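Local atomic coordinates of purine nucleoside phosphorylase (Anopheles gambiae, PDB entry 2P4S), a protein that catalyses the phosphorolytic cleavage of purine nucleosides, preferring inosine and 2'-deoxyinosine, to free base and pentose 1-phosphate in purine salvage. Residues 105-117 / 155-169. Residues are numbered along the deposited sequence; the frame is centred on the assembly and turned at random.
With PO4 (phosphate ion), chain D.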
ATOM      1  N   ARG A 105       8.834   5.537  38.882  1.00 27.29           N
ATOM      2  CA  ARG A 105       7.768   6.423  39.364  1.00 26.10           C
ATOM      3  C   ARG A 105       6.447   5.756  39.733  1.00 25.81           C
ATOM      4  O   ARG A 105       5.493   6.428  40.095  1.00 25.94           O
ATOM      5  CB  ARG A 105       7.569   7.581  38.375  1.00 26.09           C
ATOM      6  CG  ARG A 105       8.779   8.462  38.378  1.00 26.34           C
ATOM      7  CD  ARG A 105       8.874   9.393  37.192  1.00 25.51           C
ATOM      8  NE  ARG A 105      10.078  10.207  37.324  1.00 22.15           N
ATOM      9  CZ  ARG A 105      11.309   9.807  37.026  1.00 23.85           C
ATOM     10  NH1 ARG A 105      11.545   8.595  36.544  1.00 20.32           N
ATOM     11  NH2 ARG A 105      12.324  10.649  37.203  1.00 23.86           N
ATOM     12  N   THR A 106       6.381   4.440  39.623  1.00 25.77           N
ATOM     13  CA  THR A 106       5.255   3.689  40.153  1.00 26.46           C
ATOM     14  C   THR A 106       5.816   2.410  40.775  1.00 27.61           C
ATOM     15  O   THR A 106       6.814   1.856  40.291  1.00 27.72           O
ATOM     16  CB  THR A 106       4.124   3.367  39.063  1.00 27.25           C
ATOM     17  OG1 THR A 106       3.018   2.693  39.684  1.00 26.95           O
ATOM     18  CG2 THR A 106       4.645   2.510  37.874  1.00 23.24           C
ATOM     19  N   GLU A 107       5.183   1.946  41.836  1.00 28.89           N
ATOM     20  CA  GLU A 107       5.505   0.634  42.393  1.00 31.92           C
ATOM     21  C   GLU A 107       4.758  -0.534  41.719  1.00 31.39           C
ATOM     22  O   GLU A 107       5.088  -1.697  41.935  1.00 30.91           O
ATOM     23  CB  GLU A 107       5.188   0.638  43.886  1.00 32.65           C
ATOM     24  CG  GLU A 107       6.258   1.375  44.701  1.00 39.47           C
ATOM     25  CD  GLU A 107       6.125   1.061  46.181  1.00 48.98           C
ATOM     26  OE1 GLU A 107       6.862   0.153  46.670  1.00 51.35           O
ATOM     27  OE2 GLU A 107       5.246   1.687  46.832  1.00 50.82           O
ATOM     28  N   LEU A 108       3.738  -0.195  40.929  1.00 31.81           N
ATOM     29  CA  LEU A 108       2.890  -1.170  40.232  1.00 31.66           C
ATOM     30  C   LEU A 108       3.719  -1.950  39.223  1.00 31.14           C
ATOM     31  O   LEU A 108       4.567  -1.371  38.528  1.00 30.65           O
ATOM     32  CB  LEU A 108       1.745  -0.460  39.556  1.00 31.33           C
ATOM     33  CG  LEU A 108       0.387  -0.481  40.258  1.00 35.18           C
ATOM     34  CD1 LEU A 108      -0.062   0.943  40.833  1.00 37.41           C
ATOM     35  CD2 LEU A 108      -0.619  -0.981  39.205  1.00 38.75           C
ATOM     36  N   ARG A 109       3.524  -3.267  39.205  1.00 30.75           N
ATOM     37  CA  ARG A 109       4.192  -4.142  38.253  1.00 31.26           C
ATOM     38  C   ARG A 109       3.101  -4.955  37.490  1.00 31.15           C
ATOM     39  O   ARG A 109       2.835  -6.119  37.837  1.00 31.75           O
ATOM     40  CB  ARG A 109       5.257  -5.047  38.940  1.00 31.61           C
ATOM     41  CG  ARG A 109       6.528  -4.329  39.503  1.00 32.31           C
ATOM     42  CD  ARG A 109       7.259  -3.489  38.434  1.00 33.96           C
ATOM     43  NE  ARG A 109       8.379  -2.671  38.941  1.00 32.72           N
ATOM     44  CZ  ARG A 109       8.292  -1.411  39.394  1.00 33.60           C
ATOM     45  NH1 ARG A 109       7.136  -0.762  39.451  1.00 33.92           N
ATOM     46  NH2 ARG A 109       9.381  -0.778  39.796  1.00 30.47           N
ATOM     47  N   PRO A 110       2.433  -4.315  36.481  1.00 31.02           N
ATOM     48  CA  PRO A 110       1.326  -4.968  35.771  1.00 29.08           C
ATOM     49  C   PRO A 110       1.825  -5.993  34.785  1.00 28.26           C
ATOM     50  O   PRO A 110       2.931  -5.853  34.271  1.00 27.96           O
ATOM     51  CB  PRO A 110       0.670  -3.833  35.028  1.00 28.64           C
ATOM     52  CG  PRO A 110       1.741  -2.825  34.804  1.00 28.98           C
ATOM     53  CD  PRO A 110       2.666  -2.936  35.976  1.00 30.77           C
ATOM     54  N   LYS A 111       1.001  -7.013  34.541  1.00 27.20           N
ATOM     55  CA  LYS A 111       1.300  -8.089  33.578  1.00 27.32           C
ATOM     56  C   LYS A 111       0.489  -7.923  32.303  1.00 26.39           C
ATOM     57  O   LYS A 111       0.718  -8.631  31.320  1.00 26.45           O
ATOM     58  CB  LYS A 111       0.996  -9.466  34.198  1.00 27.08           C
ATOM     59  CG  LYS A 111       1.825  -9.752  35.468  1.00 30.61           C
ATOM     60  CD  LYS A 111       3.326  -9.829  35.185  1.00 33.76           C
ATOM     61  CE  LYS A 111       4.088  -9.731  36.494  1.00 40.35           C
ATOM     62  NZ  LYS A 111       3.893 -10.953  37.360  1.00 40.27           N
ATOM     63  N   VAL A 112      -0.464  -6.992  32.358  1.00 25.29           N
ATOM     64  CA  VAL A 112      -1.396  -6.734  31.300  1.00 24.04           C
ATOM     65  C   VAL A 112      -1.333  -5.259  30.878  1.00 23.43           C
ATOM     66  O   VAL A 112      -1.584  -4.394  31.682  1.00 23.00           O
ATOM     67  CB  VAL A 112      -2.859  -7.111  31.710  1.00 23.93           C
ATOM     68  CG1 VAL A 112      -3.802  -6.915  30.524  1.00 21.41           C
ATOM     69  CG2 VAL A 112      -2.938  -8.573  32.244  1.00 23.37           C
ATOM     70  N   GLY A 113      -1.029  -4.998  29.603  1.00 23.03           N
ATOM     71  CA  GLY A 113      -1.229  -3.661  28.985  1.00 22.51           C
ATOM     72  C   GLY A 113      -2.558  -3.522  28.224  1.00 23.14           C
ATOM     73  O   GLY A 113      -2.977  -4.448  27.530  1.00 23.73           O
ATOM     74  N   ILE A 114      -3.215  -2.367  28.329  1.00 21.89           N
ATOM     75  CA  ILE A 114      -4.496  -2.119  27.668  1.00 21.57           C
ATOM     76  C   ILE A 114      -4.377  -0.812  26.846  1.00 22.24           C
ATOM     77  O   ILE A 114      -4.004   0.254  27.381  1.00 21.60           O
ATOM     78  CB  ILE A 114      -5.672  -1.988  28.674  1.00 21.30           C
ATOM     79  CG1 ILE A 114      -5.801  -3.237  29.562  1.00 21.86           C
ATOM     80  CG2 ILE A 114      -6.999  -1.714  27.953  1.00 21.65           C
ATOM     81  CD1 ILE A 114      -6.717  -3.042  30.824  1.00 20.03           C
ATOM     82  N   ILE A 115      -4.657  -0.886  25.549  1.00 21.40           N
ATOM     83  CA  ILE A 115      -4.779   0.352  24.736  1.00 21.02           C
ATOM     84  C   ILE A 115      -6.249   0.693  24.528  1.00 21.47           C
ATOM     85  O   ILE A 115      -6.980  -0.118  23.963  1.00 21.77           O
ATOM     86  CB  ILE A 115      -4.015   0.231  23.397  1.00 20.78           C
ATOM     87  CG1 ILE A 115      -2.623  -0.342  23.656  1.00 19.70           C
ATOM     88  CG2 ILE A 115      -3.913   1.623  22.708  1.00 19.03           C
ATOM     89  CD1 ILE A 115      -1.762  -0.558  22.389  1.00 20.63           C
ATOM     90  N   CYS A 116      -6.698   1.839  25.040  1.00 22.15           N
ATOM     91  CA  CYS A 116      -8.080   2.352  24.838  1.00 23.98           C
ATOM     92  C   CYS A 116      -8.267   3.240  23.586  1.00 23.98           C
ATOM     93  O   CYS A 116      -7.657   4.319  23.496  1.00 24.64           O
ATOM     94  CB  CYS A 116      -8.508   3.198  26.044  1.00 23.75           C
ATOM     95  SG  CYS A 116      -8.312   2.334  27.608  1.00 30.02           S
ATOM     96  N   GLY A 117      -9.160   2.840  22.675  1.00 23.89           N
ATOM     97  CA  GLY A 117      -9.349   3.539  21.415  1.00 22.38           C
ATOM     98  C   GLY A 117     -10.456   4.550  21.485  1.00 23.46           C
ATOM     99  O   GLY A 117     -10.835   5.002  22.597  1.00 23.89           O
ATOM    100  N   PHE A 155      -1.373   3.561  35.510  1.00 24.36           N
ATOM    101  CA  PHE A 155      -1.018   2.285  36.146  1.00 23.57           C
ATOM    102  C   PHE A 155      -1.996   2.192  37.281  1.00 24.06           C
ATOM    103  O   PHE A 155      -2.077   3.101  38.064  1.00 24.97           O
ATOM    104  CB  PHE A 155       0.409   2.311  36.690  1.00 22.84           C
ATOM    105  CG  PHE A 155       1.480   2.280  35.636  1.00 20.98           C
ATOM    106  CD1 PHE A 155       2.193   1.103  35.392  1.00 20.67           C
ATOM    107  CD2 PHE A 155       1.832   3.440  34.926  1.00 19.47           C
ATOM    108  CE1 PHE A 155       3.217   1.048  34.402  1.00 17.20           C
ATOM    109  CE2 PHE A 155       2.836   3.406  33.967  1.00 17.51           C
ATOM    110  CZ  PHE A 155       3.561   2.193  33.713  1.00 18.34           C
ATOM    111  N   GLY A 156      -2.775   1.119  37.371  1.00 24.93           N
ATOM    112  CA  GLY A 156      -3.813   1.026  38.415  1.00 24.45           C
ATOM    113  C   GLY A 156      -4.332  -0.394  38.514  1.00 25.51           C
ATOM    114  O   GLY A 156      -3.896  -1.273  37.765  1.00 25.37           O
ATOM    115  N   TYR A 157      -5.265  -0.602  39.444  1.00 26.58           N
ATOM    116  CA  TYR A 157      -5.935  -1.886  39.674  1.00 27.64           C
ATOM    117  C   TYR A 157      -7.281  -1.944  38.966  1.00 27.87           C
ATOM    118  O   TYR A 157      -8.180  -1.097  39.203  1.00 26.94           O
ATOM    119  CB  TYR A 157      -6.087  -2.166  41.197  1.00 29.04           C
ATOM    120  CG  TYR A 157      -4.749  -2.380  41.884  1.00 28.81           C
ATOM    121  CD1 TYR A 157      -4.220  -3.642  41.993  1.00 31.36           C
ATOM    122  CD2 TYR A 157      -4.003  -1.298  42.397  1.00 30.47           C
ATOM    123  CE1 TYR A 157      -2.958  -3.872  42.616  1.00 33.35           C
ATOM    124  CE2 TYR A 157      -2.723  -1.496  43.019  1.00 31.34           C
ATOM    125  CZ  TYR A 157      -2.212  -2.798  43.128  1.00 33.81           C
ATOM    126  OH  TYR A 157      -0.969  -3.077  43.724  1.00 32.50           O
ATOM    127  N   LEU A 158      -7.407  -2.920  38.067  1.00 27.84           N
ATOM    128  CA  LEU A 158      -8.717  -3.226  37.458  1.00 28.23           C
ATOM    129  C   LEU A 158      -9.371  -4.443  38.174  1.00 28.61           C
ATOM    130  O   LEU A 158      -8.938  -5.579  37.979  1.00 28.53           O
ATOM    131  CB  LEU A 158      -8.585  -3.473  35.946  1.00 27.80           C
ATOM    132  CG  LEU A 158      -9.890  -3.533  35.139  1.00 27.58           C
ATOM    133  CD1 LEU A 158     -10.724  -2.281  35.314  1.00 25.54           C
ATOM    134  CD2 LEU A 158      -9.618  -3.742  33.679  1.00 27.04           C
ATOM    135  N   ALA A 159     -10.390  -4.176  38.999  1.00 29.22           N
ATOM    136  CA  ALA A 159     -10.928  -5.143  39.977  1.00 30.01           C
ATOM    137  C   ALA A 159      -9.839  -5.921  40.733  1.00 29.79           C
ATOM    138  O   ALA A 159      -9.854  -7.153  40.744  1.00 29.63           O
ATOM    139  CB  ALA A 159     -11.901  -6.127  39.290  1.00 30.91           C
ATOM    140  N   GLY A 160      -8.881  -5.207  41.337  1.00 29.79           N
ATOM    141  CA  GLY A 160      -7.789  -5.856  42.045  1.00 28.68           C
ATOM    142  C   GLY A 160      -6.616  -6.325  41.205  1.00 29.37           C
ATOM    143  O   GLY A 160      -5.611  -6.775  41.753  1.00 31.22           O
ATOM    144  N   VAL A 161      -6.701  -6.253  39.877  1.00 28.66           N
ATOM    145  CA  VAL A 161      -5.569  -6.718  39.044  1.00 26.95           C
ATOM    146  C   VAL A 161      -4.785  -5.512  38.521  1.00 26.70           C
ATOM    147  O   VAL A 161      -5.390  -4.590  37.943  1.00 27.65           O
ATOM    148  CB  VAL A 161      -6.031  -7.655  37.881  1.00 26.37           C
ATOM    149  CG1 VAL A 161      -4.837  -8.167  37.084  1.00 23.82           C
ATOM    150  CG2 VAL A 161      -6.870  -8.824  38.447  1.00 25.79           C
ATOM    151  N   PRO A 162      -3.459  -5.478  38.776  1.00 26.35           N
ATOM    152  CA  PRO A 162      -2.632  -4.395  38.227  1.00 26.26           C
ATOM    153  C   PRO A 162      -2.559  -4.437  36.691  1.00 26.25           C
ATOM    154  O   PRO A 162      -2.160  -5.472  36.066  1.00 25.75           O
ATOM    155  CB  PRO A 162      -1.245  -4.633  38.854  1.00 25.56           C
ATOM    156  CG  PRO A 162      -1.250  -6.035  39.287  1.00 27.04           C
ATOM    157  CD  PRO A 162      -2.664  -6.419  39.585  1.00 25.47           C
ATOM    158  N   VAL A 163      -2.943  -3.301  36.107  1.00 25.28           N
ATOM    159  CA  VAL A 163      -2.878  -3.073  34.650  1.00 24.99           C
ATOM    160  C   VAL A 163      -2.106  -1.766  34.355  1.00 25.78           C
ATOM    161  O   VAL A 163      -1.883  -0.931  35.243  1.00 24.96           O
ATOM    162  CB  VAL A 163      -4.316  -3.079  33.959  1.00 23.85           C
ATOM    163  CG1 VAL A 163      -5.100  -4.359  34.266  1.00 21.04           C
ATOM    164  CG2 VAL A 163      -5.154  -1.887  34.395  1.00 23.06           C
ATOM    165  N   MET A 164      -1.667  -1.653  33.112  1.00 27.09           N
ATOM    166  CA  MET A 164      -1.053  -0.466  32.543  1.00 28.76           C
ATOM    167  C   MET A 164      -1.970  -0.084  31.366  1.00 28.97           C
ATOM    168  O   MET A 164      -2.140  -0.845  30.422  1.00 28.81           O
ATOM    169  CB  MET A 164       0.293  -0.864  31.985  1.00 28.69           C
ATOM    170  CG  MET A 164       1.159   0.279  31.638  1.00 32.27           C
ATOM    171  SD  MET A 164       2.646  -0.407  30.934  1.00 30.64           S
ATOM    172  CE  MET A 164       2.857  -1.857  31.827  1.00 34.46           C
ATOM    173  N   CYS A 165      -2.536   1.104  31.417  1.00 28.83           N
ATOM    174  CA  CYS A 165      -3.576   1.477  30.523  1.00 28.45           C
ATOM    175  C   CYS A 165      -3.256   2.757  29.702  1.00 26.83           C
ATOM    176  O   CYS A 165      -2.994   3.842  30.268  1.00 26.95           O
ATOM    177  CB  CYS A 165      -4.824   1.587  31.373  1.00 29.78           C
ATOM    178  SG  CYS A 165      -6.218   1.890  30.412  1.00 38.77           S
ATOM    179  N   MET A 166      -3.178   2.607  28.373  1.00 24.63           N
ATOM    180  CA  MET A 166      -3.104   3.745  27.461  1.00 24.21           C
ATOM    181  C   MET A 166      -4.457   4.365  27.276  1.00 22.72           C
ATOM    182  O   MET A 166      -5.301   3.856  26.534  1.00 22.77           O
ATOM    183  CB  MET A 166      -2.537   3.366  26.110  1.00 23.05           C
ATOM    184  CG  MET A 166      -1.034   3.356  26.073  1.00 23.95           C
ATOM    185  SD  MET A 166      -0.462   2.827  24.443  1.00 28.66           S
ATOM    186  CE  MET A 166      -0.659   4.299  23.414  1.00 24.74           C
ATOM    187  N   GLN A 167      -4.682   5.461  27.977  1.00 22.18           N
ATOM    188  CA  GLN A 167      -5.914   6.195  27.823  1.00 22.51           C
ATOM    189  C   GLN A 167      -5.770   7.163  26.657  1.00 22.88           C
ATOM    190  O   GLN A 167      -5.323   8.327  26.823  1.00 22.80           O
ATOM    191  CB  GLN A 167      -6.253   6.939  29.100  1.00 22.52           C
ATOM    192  CG  GLN A 167      -7.658   7.507  29.072  1.00 25.62           C
ATOM    193  CD  GLN A 167      -7.966   8.315  30.324  1.00 29.05           C
ATOM    194  OE1 GLN A 167      -7.054   8.745  31.028  1.00 26.98           O
ATOM    195  NE2 GLN A 167      -9.248   8.530  30.593  1.00 28.49           N
ATOM    196  N   GLY A 168      -6.183   6.692  25.474  1.00 22.02           N
ATOM    197  CA  GLY A 168      -5.886   7.382  24.220  1.00 20.54           C
ATOM    198  C   GLY A 168      -4.711   6.750  23.521  1.00 19.16           C
ATOM    199  O   GLY A 168      -3.781   6.269  24.172  1.00 19.70           O
ATOM    200  N   ARG A 169      -4.722   6.763  22.189  1.00 18.52           N
ATOM    201  CA  ARG A 169      -3.613   6.197  21.419  1.00 16.59           C
ATOM    202  C   ARG A 169      -3.158   7.140  20.286  1.00 17.24           C
ATOM    203  O   ARG A 169      -3.620   8.289  20.204  1.00 16.55           O
ATOM    204  CB  ARG A 169      -3.970   4.790  20.876  1.00 16.27           C
ATOM    205  CG  ARG A 169      -5.109   4.777  19.840  1.00 14.55           C
ATOM    206  CD  ARG A 169      -4.895   3.801  18.666  1.00 15.29           C
ATOM    207  NE  ARG A 169      -4.879   2.384  19.037  1.00 14.38           N
ATOM    208  CZ  ARG A 169      -5.939   1.710  19.476  1.00 14.29           C
ATOM    209  NH1 ARG A 169      -7.132   2.307  19.573  1.00  7.29           N
ATOM    210  NH2 ARG A 169      -5.808   0.422  19.801  1.00 15.64           N
TER
HETATM  211  P   PO4 D 503      -9.411   4.064  17.278  1.00 17.31           P
HETATM  212  O1  PO4 D 503     -10.461   3.487  18.172  1.00 17.23           O
HETATM  213  O2  PO4 D 503      -8.255   4.546  18.156  1.00 17.48           O
HETATM  214  O3  PO4 D 503      -8.849   3.089  16.311  1.00 16.91           O
HETATM  215  O4  PO4 D 503     -10.035   5.192  16.511  1.00 16.98           O
HETATM  216  O   HOH W   1      -1.104  -7.832  36.150  1.00 34.32           O
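Parallel pairing of I114 with C165 and of I115 with M166 defines the register between strands 112-116 and 161-167. I114 is gripped at both backbone polar atoms: its N donates to M164 O at 2.8 Å, and its O accepts from M166 N at 2.7 Å. M164 N to V112 O and C116 N to M166 O continue the ladder, which ends in a weak, bent bond from G168 N to C116 O (134° at the hydrogen). On the face bearing I114, its CD1 meets V163 CB, while C116 SG and C165 SG approach to 3.5 Å as separate thiols. On the opposite face, I115 runs alongside M166, CG1 against SD.

Before the strand, L108 CD2 reaches P162 CB (3.7 Å) beside G156 N, and P110 CG presses on M164 CE at 3.3 Å, tighter than normal van der Waals contact. T106 CG2 sits over one face of the F155 ring, 3.9 Å from its centroid and 14° off the normal, a CH-pi contact; M164 CG lies over the opposite face. With chi1 at -177°, T106 turns CG2 to the ring and OG1 aside, where it is hydrogen-bonded to D131 OD2 and accepts from L108 N in an ST turn. K111 N and P162 O stand 3.8 Å apart, too far for a direct bond; a water accepts from the first and donates to the second.

R169 bends at chi2 and chi3, laying its guanidinium face over I115 CG2, and NH1 donates to phosphate O2 at 2.9 Å. R169 is an established phosphate-binding residue; a salt bridge from NE to E309 OE2 and a bond from NH2 to T199 O would hold the guanidinium against rotation. The phosphate is also hydrogen-bonded to S118 N, A201 N and S305 OG.

Strand 195-204 pairs with the other edge of 112-116, placing this contact within the central sheet. Helix 178-191 packs on I115, M164 and M166, whereas helix 122-125 touches C116, C165 and Q167.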